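Side-chain contacts in dipicolinate synthase subunit B (Bacillus halodurans, PDB 3LQK), which probably forms, as a flavoprotein-family subunit, part of the synthase that makes the dipicolinic acid of bacterial spores: residues V91-T96 against E174-T179; P125-I130 against E181-G186. All coordinates share one frame; numbering follows the deposited sequence.

Overall arrangement
Contacts 1 and 2 are both buried, apolar meetings between the helix 176-184 and neighbouring parallel strands of one sheet. Contact 1 belongs to the first turn of that helix and strand 89-95, contact 2 to its last turn and the start of strand 126-132; their centres lie about 8 Å apart. T179, from the helix segment of contact 1, packs its CG2 on V127 CG1 of contact 2 at 3.5 Å. Neither contact has a hydrogen bond across it. Contact 1 rests on one leucine reaching in, contact 2 on an alanine, where the backbones come closer. They differ at their outer ends: 91-96 runs on to a bound phosphate, whereas 181-186 ends in exposed residues at the surface.

Contact 1: V91-T96 against E174-T179; sequences VIAPMT and EALPET. With PO4 (phosphate ion), chain B.
V91 and L176 reach toward each other and meet tip to tip, V91 CG1 lying 3.8 Å from L176 CD1. In V91 the touching branch, CG1, is anti to the backbone N (chi1 -178°); L176 has CG anti to its N as well, and chi2 of 150° then sets CD1 toward the strand. Two residues along from V91, A93 turns its CB to the same side, and that methyl stands 4.3 Å from the same L176 CD1. One leucine methyl thus sits against two strand residues, while I92 between them points to the other side of the sheet. L176 is also covered by I155 of strand 152-159 and by Q27 and L31 of helix 25-33.

A175 stands at the N-cap position of the helix, and its carbonyl O takes two donors from T179: the backbone N, and the hydroxyl OG1 at 2.9 Å, which comes in 45° above the carbonyl plane. Beyond A93 the strand turns at P94, which follows a cis peptide bond, and T96 becomes the N-cap of helix 97-104, its OG1 accepting from S99 N. The same OG1 is 3.0 Å from O4 of a phosphate ion that G16 N, N98 and S99 also hold.

The arrangement is that of a flavodoxin-like (Rossmann-like) alpha/beta fold: a helix lies over the central parallel strands, and their C-terminal end opens on an anion site holding a phosphate ion, probably from the crystallisation liquor; by family this may be where a flavin phosphate would bind.

Contact 2: P125-I130 against E181-G186; sequences PVVVGI and EAALRG
P125 sets the CB-CG edge of its ring against the last turn of the helix, and the ring can be followed atom by atom. CB comes first, 3.9 Å from A183 CB, a methyl-to-ring contact at the foot of the strand. That CB also rests near the backbone oxygen of A183. One bond further, CG stays beside the same oxygen, A183 O at 3.8 Å, and also approaches L184 CD2 at 4.2 Å, where the two side chains cross obliquely. L184 starts out pointing away from the strand; its CG is anti to the carbonyl carbon (chi1 -71°), chi2 near 174° carries CD1 straight on, and the second branch, CD2, is the one that turns off that line to meet the proline, at the border of the contact near F5.

A183 is the shared partner. Its single methyl also meets V127 CG2 at 3.7 Å, so it sits between the proline ring and one valine branch. The helix runs near the sheet here, in keeping with the small side chain: the CA atoms of P125 and A183 are 6.1 Å apart. Y153 of strand 152-159 also touches A183. V126 and V128 face the other way, toward F103 of helix 97-104.

The carbonyl that P125 touches is engaged at the helix end, since A183 O accepts from G186 N at 3.0 Å. G186 has positive phi and is the C-prime residue of a Schellman motif. The whole is a helix C-terminus docked on the entry to a parallel strand, the helix-on-sheet packing of an alpha/beta/alpha sandwich with helices on both faces of the sheet.

Contact 1: V91-T96 against E174-T179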
loop_
_atom_site.group_PDB
_atom_site.type_symbol
_atom_site.label_atom_id
_atom_site.label_comp_id
_atom_site.label_asym_id
_atom_site.label_seq_id
_atom_site.Cartn_x
_atom_site.Cartn_y
_atom_site.Cartn_z
ATOM N N VAL A 91 -2.299 -22.379 13.146
ATOM C CA VAL A 91 -2.191 -22.737 11.735
ATOM C C VAL A 91 -3.480 -22.335 11.048
ATOM O O VAL A 91 -4.566 -22.521 11.608
ATOM C CB VAL A 91 -2.040 -24.302 11.597
ATOM C CG1 VAL A 91 -1.877 -24.735 10.136
ATOM C CG2 VAL A 91 -0.841 -24.804 12.415
ATOM N N ILE A 92 -3.388 -21.797 9.830
ATOM C CA ILE A 92 -4.540 -21.591 8.966
ATOM C C ILE A 92 -4.247 -22.300 7.674
ATOM O O ILE A 92 -3.365 -21.883 6.879
ATOM C CB ILE A 92 -4.796 -20.126 8.632
ATOM C CG1 ILE A 92 -4.845 -19.228 9.902
ATOM C CG2 ILE A 92 -6.097 -19.949 7.803
ATOM C CD1 ILE A 92 -4.977 -17.733 9.524
ATOM N N ALA A 93 -4.934 -23.425 7.488
ATOM C CA ALA A 93 -4.779 -24.201 6.295
ATOM C C ALA A 93 -6.012 -25.034 5.982
ATOM O O ALA A 93 -6.503 -25.742 6.843
ATOM C CB ALA A 93 -3.527 -25.073 6.390
ATOM N N PRO A 94 -6.524 -24.954 4.740
ATOM C CA PRO A 94 -6.119 -24.069 3.654
ATOM C C PRO A 94 -6.490 -22.655 3.988
ATOM O O PRO A 94 -7.486 -22.425 4.768
ATOM C CB PRO A 94 -6.933 -24.593 2.429
ATOM C CG PRO A 94 -8.085 -25.253 3.001
ATOM C CD PRO A 94 -7.680 -25.798 4.345
HETATM N N MSE A 95 -5.674 -21.708 3.492
HETATM C CA MSE A 95 -6.064 -20.279 3.581
HETATM C C MSE A 95 -6.458 -19.781 2.209
HETATM O O MSE A 95 -5.601 -19.637 1.312
HETATM C CB MSE A 95 -4.970 -19.405 4.196
HETATM C CG MSE A 95 -5.417 -17.935 4.462
HETATM SE SE MSE A 95 -3.996 -16.906 5.309
HETATM C CE MSE A 95 -2.802 -16.875 3.937
ATOM N N THR A 96 -7.754 -19.495 2.059
ATOM C CA THR A 96 -8.311 -19.095 0.785
ATOM C C THR A 96 -7.890 -17.651 0.425
ATOM O O THR A 96 -7.352 -16.933 1.229
ATOM C CB THR A 96 -9.853 -19.095 0.796
ATOM O OG1 THR A 96 -10.324 -18.148 1.805
ATOM C CG2 THR A 96 -10.405 -20.467 1.021
ATOM N N GLU A 174 1.958 -31.420 3.196
ATOM C CA GLU A 174 2.879 -32.341 3.891
ATOM C C GLU A 174 3.994 -31.678 4.644
ATOM O O GLU A 174 4.538 -32.300 5.573
ATOM C CB GLU A 174 3.608 -33.297 2.922
ATOM C CG GLU A 174 2.732 -34.251 2.279
ATOM C CD GLU A 174 3.465 -35.176 1.235
ATOM O OE1 GLU A 174 4.666 -34.942 0.869
ATOM O OE2 GLU A 174 2.798 -36.138 0.771
ATOM N N ALA A 175 4.397 -30.479 4.231
ATOM C CA ALA A 175 5.404 -29.691 4.953
ATOM C C ALA A 175 4.883 -28.959 6.188
ATOM O O ALA A 175 5.603 -28.222 6.835
ATOM C CB ALA A 175 6.113 -28.694 4.004
ATOM N N LEU A 176 3.655 -29.177 6.567
ATOM C CA LEU A 176 3.090 -28.370 7.682
ATOM C C LEU A 176 3.825 -28.544 9.022
ATOM O O LEU A 176 4.279 -27.543 9.615
ATOM C CB LEU A 176 1.590 -28.613 7.761
ATOM C CG LEU A 176 0.653 -27.953 8.770
ATOM C CD1 LEU A 176 -0.776 -27.817 8.120
ATOM C CD2 LEU A 176 0.557 -28.780 10.007
ATOM N N PRO A 177 4.114 -29.805 9.439
ATOM C CA PRO A 177 4.782 -29.945 10.715
ATOM C C PRO A 177 6.138 -29.353 10.788
ATOM O O PRO A 177 6.506 -28.762 11.773
ATOM C CB PRO A 177 4.869 -31.467 10.909
ATOM C CG PRO A 177 3.659 -31.970 10.180
ATOM C CD PRO A 177 3.687 -31.094 8.915
ATOM N N GLU A 178 6.901 -29.533 9.748
ATOM C CA GLU A 178 8.207 -28.913 9.653
ATOM C C GLU A 178 8.113 -27.385 9.727
ATOM O O GLU A 178 8.949 -26.754 10.368
ATOM C CB GLU A 178 8.855 -29.293 8.309
ATOM C CG GLU A 178 9.265 -30.750 8.180
ATOM C CD GLU A 178 8.139 -31.779 7.737
ATOM O OE1 GLU A 178 6.934 -31.416 7.621
ATOM O OE2 GLU A 178 8.508 -33.007 7.553
ATOM N N THR A 179 7.118 -26.797 9.064
ATOM C CA THR A 179 6.905 -25.352 9.107
ATOM C C THR A 179 6.575 -24.912 10.514
ATOM O O THR A 179 7.078 -23.891 11.009
ATOM C CB THR A 179 5.840 -24.920 8.108
ATOM O OG1 THR A 179 6.212 -25.422 6.800
ATOM C CG2 THR A 179 5.644 -23.389 8.041
HETATM P P PO4 B . -13.630 -17.874 3.147
HETATM O O1 PO4 B . -13.561 -18.408 1.721
HETATM O O2 PO4 B . -14.976 -17.228 3.437
HETATM O O3 PO4 B . -13.465 -18.975 4.184
HETATM O O4 PO4 B . -12.563 -16.829 3.346
#

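Contact 2: P125-I130 against E181-G186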
loop_
_atom_site.group_PDB
_atom_site.type_symbol
_atom_site.label_atom_id
_atom_site.label_comp_id
_atom_site.label_asym_id
_atom_site.label_seq_id
_atom_site.Cartn_x
_atom_site.Cartn_y
_atom_site.Cartn_z
ATOM N N PRO A 125 3.577 -17.531 16.946
ATOM C CA PRO A 125 3.568 -17.703 15.498
ATOM C C PRO A 125 2.283 -18.134 14.877
ATOM O O PRO A 125 1.530 -18.972 15.436
ATOM C CB PRO A 125 4.602 -18.814 15.274
ATOM C CG PRO A 125 4.612 -19.605 16.528
ATOM C CD PRO A 125 4.488 -18.492 17.603
ATOM N N VAL A 126 2.016 -17.596 13.696
ATOM C CA VAL A 126 0.921 -18.079 12.868
ATOM C C VAL A 126 1.532 -18.638 11.612
ATOM O O VAL A 126 2.377 -17.959 10.989
ATOM C CB VAL A 126 -0.056 -16.897 12.456
ATOM C CG1 VAL A 126 -1.178 -17.370 11.459
ATOM C CG2 VAL A 126 -0.678 -16.324 13.720
ATOM N N VAL A 127 1.081 -19.824 11.209
ATOM C CA VAL A 127 1.587 -20.542 10.042
ATOM C C VAL A 127 0.439 -20.700 9.091
ATOM O O VAL A 127 -0.599 -21.215 9.474
ATOM C CB VAL A 127 2.084 -21.916 10.447
ATOM C CG1 VAL A 127 2.353 -22.841 9.214
ATOM C CG2 VAL A 127 3.316 -21.785 11.377
ATOM N N VAL A 128 0.610 -20.267 7.845
ATOM C CA VAL A 128 -0.452 -20.276 6.854
ATOM C C VAL A 128 -0.100 -21.165 5.658
ATOM O O VAL A 128 1.043 -21.213 5.221
ATOM C CB VAL A 128 -0.809 -18.809 6.357
ATOM C CG1 VAL A 128 -1.259 -17.917 7.544
ATOM C CG2 VAL A 128 0.287 -18.166 5.695
ATOM N N GLY A 129 -1.102 -21.896 5.174
ATOM C CA GLY A 129 -1.043 -22.656 3.912
ATOM C C GLY A 129 -1.934 -22.072 2.838
ATOM O O GLY A 129 -3.155 -22.333 2.810
ATOM N N ILE A 130 -1.380 -21.256 1.959
ATOM C CA ILE A 130 -2.184 -20.596 0.958
ATOM C C ILE A 130 -2.767 -21.555 -0.026
ATOM O O ILE A 130 -2.227 -22.588 -0.285
ATOM C CB ILE A 130 -1.476 -19.533 0.076
ATOM C CG1 ILE A 130 -0.005 -19.648 0.134
ATOM C CG2 ILE A 130 -2.028 -18.148 0.307
ATOM C CD1 ILE A 130 0.436 -20.608 -0.755
ATOM N N GLU A 181 7.526 -26.481 13.260
ATOM C CA GLU A 181 8.742 -26.643 14.053
ATOM C C GLU A 181 9.709 -25.450 13.891
ATOM O O GLU A 181 10.314 -24.981 14.885
ATOM C CB GLU A 181 9.460 -27.903 13.670
ATOM C CG GLU A 181 10.579 -28.280 14.590
ATOM C CD GLU A 181 11.673 -29.157 13.917
ATOM O OE1 GLU A 181 12.808 -29.217 14.479
ATOM O OE2 GLU A 181 11.420 -29.779 12.834
ATOM N N ALA A 182 9.848 -24.953 12.672
ATOM C CA ALA A 182 10.730 -23.830 12.444
ATOM C C ALA A 182 10.083 -22.539 12.985
ATOM O O ALA A 182 10.779 -21.678 13.585
ATOM C CB ALA A 182 11.131 -23.696 10.976
ATOM N N ALA A 183 8.783 -22.401 12.810
ATOM C CA ALA A 183 8.091 -21.215 13.344
ATOM C C ALA A 183 8.218 -21.083 14.868
ATOM O O ALA A 183 8.251 -19.981 15.411
ATOM C CB ALA A 183 6.611 -21.235 12.974
ATOM N N LEU A 184 8.145 -22.201 15.560
ATOM C CA LEU A 184 8.257 -22.185 17.023
ATOM C C LEU A 184 9.657 -21.683 17.446
ATOM O O LEU A 184 9.813 -21.151 18.506
ATOM C CB LEU A 184 8.004 -23.577 17.614
ATOM C CG LEU A 184 6.567 -24.104 17.570
ATOM C CD1 LEU A 184 6.548 -25.548 18.065
ATOM C CD2 LEU A 184 5.666 -23.169 18.417
ATOM N N ARG A 185 10.660 -21.815 16.581
ATOM C CA ARG A 185 12.010 -21.218 16.839
ATOM C C ARG A 185 12.159 -19.820 16.241
ATOM O O ARG A 185 13.245 -19.288 16.161
ATOM C CB ARG A 185 13.072 -22.077 16.160
ATOM C CG ARG A 185 13.429 -23.322 16.885
ATOM C CD ARG A 185 14.643 -23.995 16.155
ATOM N NE ARG A 185 14.215 -24.797 15.006
ATOM C CZ ARG A 185 14.376 -24.517 13.701
ATOM N NH1 ARG A 185 14.972 -23.384 13.281
ATOM N NH2 ARG A 185 13.908 -25.389 12.788
ATOM N N GLY A 186 11.097 -19.249 15.724
ATOM C CA GLY A 186 11.215 -17.937 15.156
ATOM C C GLY A 186 11.729 -17.923 13.737
ATOM O O GLY A 186 12.185 -16.901 13.295
#